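Local structure of 3-oxoacyl-[acyl-carrier protein] synthase (Thermus thermophilus, 1UB7) at residues A[119-124]-A[174-179]; A[272-277]-A[286-291]. The protein probably catalyses the first condensation of fatty acid synthesis, joining an acetyl group from acetyl-CoA to two carbons of malonyl-ACP. All coordinates share one frame; numbering follows the deposited sequence.

Contact 1: residues A[119-124]-A[174-179]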
loop_
_atom_site.group_PDB
_atom_site.type_symbol
_atom_site.label_atom_id
_atom_site.label_comp_id
_atom_site.label_asym_id
_atom_site.label_seq_id
_atom_site.Cartn_x
_atom_site.Cartn_y
_atom_site.Cartn_z
ATOM N N GLN A 119 9.719 2.898 4.155
ATOM C CA GLN A 119 8.648 2.761 5.140
ATOM C C GLN A 119 9.055 1.832 6.286
ATOM O O GLN A 119 8.714 2.074 7.454
ATOM C CB GLN A 119 7.370 2.235 4.481
ATOM C CG GLN A 119 6.356 3.321 4.159
ATOM C CD GLN A 119 5.744 3.984 5.406
ATOM O OE1 GLN A 119 5.088 5.012 5.286
ATOM N NE2 GLN A 119 5.948 3.391 6.594
ATOM N N ALA A 120 9.781 0.770 5.947
ATOM C CA ALA A 120 10.239 -0.183 6.943
ATOM C C ALA A 120 11.205 0.518 7.875
ATOM O O ALA A 120 11.123 0.373 9.103
ATOM C CB ALA A 120 10.908 -1.336 6.282
ATOM N N HIS A 121 12.107 1.288 7.282
ATOM C CA HIS A 121 13.089 2.060 8.032
ATOM C C HIS A 121 12.371 2.952 9.067
ATOM O O HIS A 121 12.706 2.936 10.261
ATOM C CB HIS A 121 13.900 2.929 7.065
ATOM C CG HIS A 121 14.770 3.948 7.742
ATOM N ND1 HIS A 121 15.940 3.617 8.396
ATOM C CD2 HIS A 121 14.630 5.289 7.882
ATOM C CE1 HIS A 121 16.481 4.709 8.910
ATOM N NE2 HIS A 121 15.705 5.738 8.614
ATOM N N ALA A 122 11.385 3.721 8.603
ATOM C CA ALA A 122 10.628 4.625 9.468
ATOM C C ALA A 122 9.975 3.869 10.614
ATOM O O ALA A 122 10.043 4.298 11.769
ATOM C CB ALA A 122 9.582 5.343 8.667
ATOM N N LEU A 123 9.340 2.744 10.291
ATOM C CA LEU A 123 8.704 1.904 11.299
ATOM C C LEU A 123 9.697 1.456 12.377
ATOM O O LEU A 123 9.409 1.546 13.572
ATOM C CB LEU A 123 8.089 0.659 10.653
ATOM C CG LEU A 123 6.917 0.837 9.693
ATOM C CD1 LEU A 123 6.426 -0.552 9.217
ATOM C CD2 LEU A 123 5.781 1.598 10.397
ATOM N N VAL A 124 10.857 0.954 11.959
ATOM C CA VAL A 124 11.872 0.507 12.915
ATOM C C VAL A 124 12.406 1.687 13.751
ATOM O O VAL A 124 12.517 1.595 14.974
ATOM C CB VAL A 124 13.061 -0.165 12.196
ATOM C CG1 VAL A 124 14.159 -0.500 13.206
ATOM C CG2 VAL A 124 12.597 -1.419 11.479
ATOM N N ARG A 174 21.498 5.145 4.778
ATOM C CA ARG A 174 22.083 6.461 4.967
ATOM C C ARG A 174 21.226 7.551 4.352
ATOM O O ARG A 174 21.291 8.705 4.768
ATOM C CB ARG A 174 23.492 6.501 4.376
ATOM C CG ARG A 174 24.421 5.472 4.992
ATOM C CD ARG A 174 25.860 5.704 4.598
ATOM N NE ARG A 174 26.334 6.994 5.084
ATOM C CZ ARG A 174 27.590 7.414 4.984
ATOM N NH1 ARG A 174 28.504 6.640 4.414
ATOM N NH2 ARG A 174 27.931 8.608 5.452
ATOM N N SER A 175 20.418 7.186 3.366
ATOM C CA SER A 175 19.553 8.160 2.721
ATOM C C SER A 175 18.472 7.510 1.883
ATOM O O SER A 175 18.553 6.331 1.528
ATOM C CB SER A 175 20.371 9.087 1.821
ATOM O OG SER A 175 20.934 8.358 0.742
ATOM N N PHE A 176 17.461 8.311 1.568
ATOM C CA PHE A 176 16.336 7.892 0.743
ATOM C C PHE A 176 15.901 9.121 -0.045
ATOM O O PHE A 176 15.844 10.230 0.494
ATOM C CB PHE A 176 15.124 7.446 1.594
ATOM C CG PHE A 176 15.281 6.105 2.273
ATOM C CD1 PHE A 176 15.112 4.921 1.557
ATOM C CD2 PHE A 176 15.571 6.037 3.644
ATOM C CE1 PHE A 176 15.230 3.671 2.196
ATOM C CE2 PHE A 176 15.695 4.801 4.301
ATOM C CZ PHE A 176 15.525 3.612 3.575
ATOM N N VAL A 177 15.616 8.917 -1.322
ATOM C CA VAL A 177 15.110 9.970 -2.172
ATOM C C VAL A 177 13.905 9.292 -2.786
ATOM O O VAL A 177 14.041 8.271 -3.464
ATOM C CB VAL A 177 16.127 10.384 -3.262
ATOM C CG1 VAL A 177 15.461 11.308 -4.288
ATOM C CG2 VAL A 177 17.308 11.100 -2.610
ATOM N N LEU A 178 12.723 9.838 -2.519
ATOM C CA LEU A 178 11.478 9.265 -3.026
ATOM C C LEU A 178 10.631 10.350 -3.669
ATOM O O LEU A 178 10.591 11.482 -3.188
ATOM C CB LEU A 178 10.673 8.642 -1.875
ATOM C CG LEU A 178 11.308 7.669 -0.876
ATOM C CD1 LEU A 178 10.283 7.381 0.190
ATOM C CD2 LEU A 178 11.756 6.366 -1.551
ATOM N N GLY A 179 9.927 10.002 -4.736
ATOM C CA GLY A 179 9.095 10.991 -5.388
ATOM C C GLY A 179 8.033 10.442 -6.319
ATOM O O GLY A 179 8.057 9.270 -6.701
#
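One face of the H121 imidazole is covered by the outer corner of the F176 phenyl ring, where CE2 of F176 lies 3.7 Å from CG of H121. The two rings meet obliquely, their planes at 47° and their centroids 5.4 Å apart. The contact also takes in the root of the histidine, with CZ of F176 3.9 Å from CB of H121. CG of H121 is anti to the backbone N (chi1 170°) and beside the carbonyl carbon, a setting that presents the ring face to CE2 of F176, while ND1 is hydrogen-bonded to S2. F176 leaves the strand toward the helix and also packs on A118, about one helical turn before H121, and on A315 of the adjoining strand; its ring meets that of F173 as well. No hydrogen bond links 119-124 to 174-179, whose backbones stay well apart: even the nearest CA atoms, those of H121 and F176, are 9.9 Å from each other. Just before F176 the strand carries a classic beta bulge, R174 and S175 both facing V316. This is helix-on-sheet packing of the layered thiolase-like fold, with helix 112-125 lying against strand 172-180 at the margin of its sheet.

Contact 2: residues A[272-277]-A[286-291]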
loop_
_atom_site.group_PDB
_atom_site.type_symbol
_atom_site.label_atom_id
_atom_site.label_comp_id
_atom_site.label_asym_id
_atom_site.label_seq_id
_atom_site.Cartn_x
_atom_site.Cartn_y
_atom_site.Cartn_z
ATOM N N ASP A 272 18.789 -9.179 -18.422
ATOM C CA ASP A 272 19.039 -10.056 -19.557
ATOM C C ASP A 272 18.495 -11.464 -19.322
ATOM O O ASP A 272 18.068 -12.142 -20.262
ATOM C CB ASP A 272 20.546 -10.120 -19.833
ATOM C CG ASP A 272 21.360 -10.512 -18.603
ATOM O OD1 ASP A 272 21.196 -9.870 -17.545
ATOM O OD2 ASP A 272 22.176 -11.454 -18.694
ATOM N N ARG A 273 18.492 -11.890 -18.061
ATOM C CA ARG A 273 18.024 -13.225 -17.702
ATOM C C ARG A 273 16.629 -13.299 -17.080
ATOM O O ARG A 273 15.995 -14.360 -17.098
ATOM C CB ARG A 273 19.045 -13.893 -16.762
ATOM C CG ARG A 273 20.293 -14.372 -17.474
ATOM C CD ARG A 273 21.327 -14.988 -16.544
ATOM N NE ARG A 273 22.011 -13.984 -15.731
ATOM C CZ ARG A 273 21.652 -13.649 -14.494
ATOM N NH1 ARG A 273 20.614 -14.240 -13.917
ATOM N NH2 ARG A 273 22.329 -12.722 -13.834
ATOM N N TYR A 274 16.135 -12.189 -16.541
ATOM C CA TYR A 274 14.814 -12.223 -15.916
ATOM C C TYR A 274 13.803 -11.204 -16.440
ATOM O O TYR A 274 12.627 -11.236 -16.057
ATOM C CB TYR A 274 14.936 -12.021 -14.404
ATOM C CG TYR A 274 15.893 -12.932 -13.679
ATOM C CD1 TYR A 274 15.854 -14.315 -13.848
ATOM C CD2 TYR A 274 16.775 -12.406 -12.737
ATOM C CE1 TYR A 274 16.673 -15.153 -13.082
ATOM C CE2 TYR A 274 17.588 -13.224 -11.970
ATOM C CZ TYR A 274 17.535 -14.594 -12.140
ATOM O OH TYR A 274 18.349 -15.378 -11.346
ATOM N N GLY A 275 14.250 -10.297 -17.301
ATOM C CA GLY A 275 13.343 -9.287 -17.817
ATOM C C GLY A 275 13.045 -8.276 -16.723
ATOM O O GLY A 275 13.786 -8.174 -15.733
ATOM N N ASN A 276 11.962 -7.523 -16.890
ATOM C CA ASN A 276 11.576 -6.521 -15.901
ATOM C C ASN A 276 10.659 -7.171 -14.866
ATOM O O ASN A 276 9.486 -7.400 -15.135
ATOM C CB ASN A 276 10.831 -5.363 -16.586
ATOM C CG ASN A 276 10.614 -4.161 -15.663
ATOM O OD1 ASN A 276 10.338 -4.306 -14.472
ATOM N ND2 ASN A 276 10.718 -2.966 -16.226
ATOM N N THR A 277 11.195 -7.466 -13.686
ATOM C CA THR A 277 10.393 -8.074 -12.624
ATOM C C THR A 277 9.817 -7.041 -11.672
ATOM O O THR A 277 9.436 -7.361 -10.552
ATOM C CB THR A 277 11.200 -9.052 -11.789
ATOM O OG1 THR A 277 12.287 -8.354 -11.165
ATOM C CG2 THR A 277 11.706 -10.181 -12.661
ATOM N N LEU A 286 20.334 -7.723 -5.909
ATOM C CA LEU A 286 21.159 -7.685 -4.697
ATOM C C LEU A 286 21.601 -9.085 -4.288
ATOM O O LEU A 286 22.742 -9.284 -3.856
ATOM C CB LEU A 286 20.391 -7.057 -3.535
ATOM C CG LEU A 286 20.126 -5.564 -3.652
ATOM C CD1 LEU A 286 19.104 -5.152 -2.616
ATOM C CD2 LEU A 286 21.424 -4.806 -3.487
ATOM N N LYS A 287 20.686 -10.044 -4.419
ATOM C CA LYS A 287 20.964 -11.430 -4.056
ATOM C C LYS A 287 22.152 -11.972 -4.843
ATOM O O LYS A 287 23.065 -12.562 -4.256
ATOM C CB LYS A 287 19.742 -12.323 -4.305
ATOM C CG LYS A 287 20.011 -13.790 -3.979
ATOM C CD LYS A 287 18.916 -14.704 -4.509
ATOM C CE LYS A 287 19.225 -16.162 -4.204
ATOM N NZ LYS A 287 18.091 -17.021 -4.599
ATOM N N GLU A 288 22.146 -11.775 -6.163
ATOM C CA GLU A 288 23.257 -12.246 -6.992
ATOM C C GLU A 288 24.577 -11.548 -6.606
ATOM O O GLU A 288 25.628 -12.190 -6.508
ATOM C CB GLU A 288 22.956 -12.016 -8.472
ATOM C CG GLU A 288 21.605 -12.560 -8.888
ATOM C CD GLU A 288 21.507 -12.835 -10.380
ATOM O OE1 GLU A 288 22.038 -12.032 -11.179
ATOM O OE2 GLU A 288 20.884 -13.856 -10.749
ATOM N N ALA A 289 24.510 -10.239 -6.375
ATOM C CA ALA A 289 25.686 -9.472 -5.998
ATOM C C ALA A 289 26.246 -9.939 -4.660
ATOM O O ALA A 289 27.465 -10.016 -4.473
ATOM C CB ALA A 289 25.347 -7.995 -5.930
ATOM N N VAL A 290 25.362 -10.237 -3.716
ATOM C CA VAL A 290 25.825 -10.697 -2.421
ATOM C C VAL A 290 26.555 -12.011 -2.610
ATOM O O VAL A 290 27.683 -12.177 -2.137
ATOM C CB VAL A 290 24.651 -10.884 -1.435
ATOM C CG1 VAL A 290 25.084 -11.721 -0.247
ATOM C CG2 VAL A 290 24.169 -9.522 -0.969
ATOM N N ASP A 291 25.915 -12.928 -3.331
ATOM C CA ASP A 291 26.480 -14.250 -3.577
ATOM C C ASP A 291 27.759 -14.265 -4.410
ATOM O O ASP A 291 28.547 -15.205 -4.297
ATOM C CB ASP A 291 25.432 -15.170 -4.224
ATOM C CG ASP A 291 24.311 -15.548 -3.259
ATOM O OD1 ASP A 291 24.473 -15.317 -2.042
ATOM O OD2 ASP A 291 23.272 -16.080 -3.708
#
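R273 and Y274 both reach E288, the arginine holding both carboxylate oxygens and the tyrosine adding a bond to one of them. The guanidinium meets the carboxylate end-on: NH2 of R273 donates to OE1 of E288 at 2.8 Å, nearly straight at 165°, and NH1 of R273 to OE2 of E288 at 3.2 Å. Both oxygens use their syn lone pairs, and the two planes are only 26° apart. The arginine chain bends at chi3 (-73°), which turns its terminal nitrogens to the acid. E288 comes from the opposite direction, its chain extended beyond CG, reaching from helix 281-292 to the side chains of helix 271-274 and so tying the two helices together. OE2 of E288 accepts a second bond, from OH of Y274 at 3.0 Å, the hydroxyl arriving nearly along the C-O axis; the tyrosine ring is turned well out of the carboxylate plane. Within the same segment, OD2 of D272 lies 3.9 Å from NE of R273, a long pairing of charges alone, since the oxygen is well out of the guanidinium plane. Were E288 an alanine, R273 would probably keep just its long pairing with D272 and Y274 OH would lose this acceptor, so that the ends of both side chains could turn more easily. Three donated bonds thus gather on a single acid in a surface salt-bridge network, and they are likely to favour its charged form.

The two contacts follow one another along the chain: contact 1 closes before contact 2 opens, the first in the N-terminal part of the synthase and the second in its C-terminal part. Their centres are 23 Å apart, and their nearest atoms, about 11 Å apart, do not touch. Contact 1 sits against strand 172-180, an outermost strand of the four-stranded sheet, while helix 281-292 of contact 2 packs through L286 and A289 on strand 242-245 at the sheet's other margin. The second subunit reaches contact 1, where Q119 bonds to Y104 of that subunit, but not contact 2. Contact 1 therefore borders the dimer interface, whereas contact 2 adjoins the predicted active site through N276.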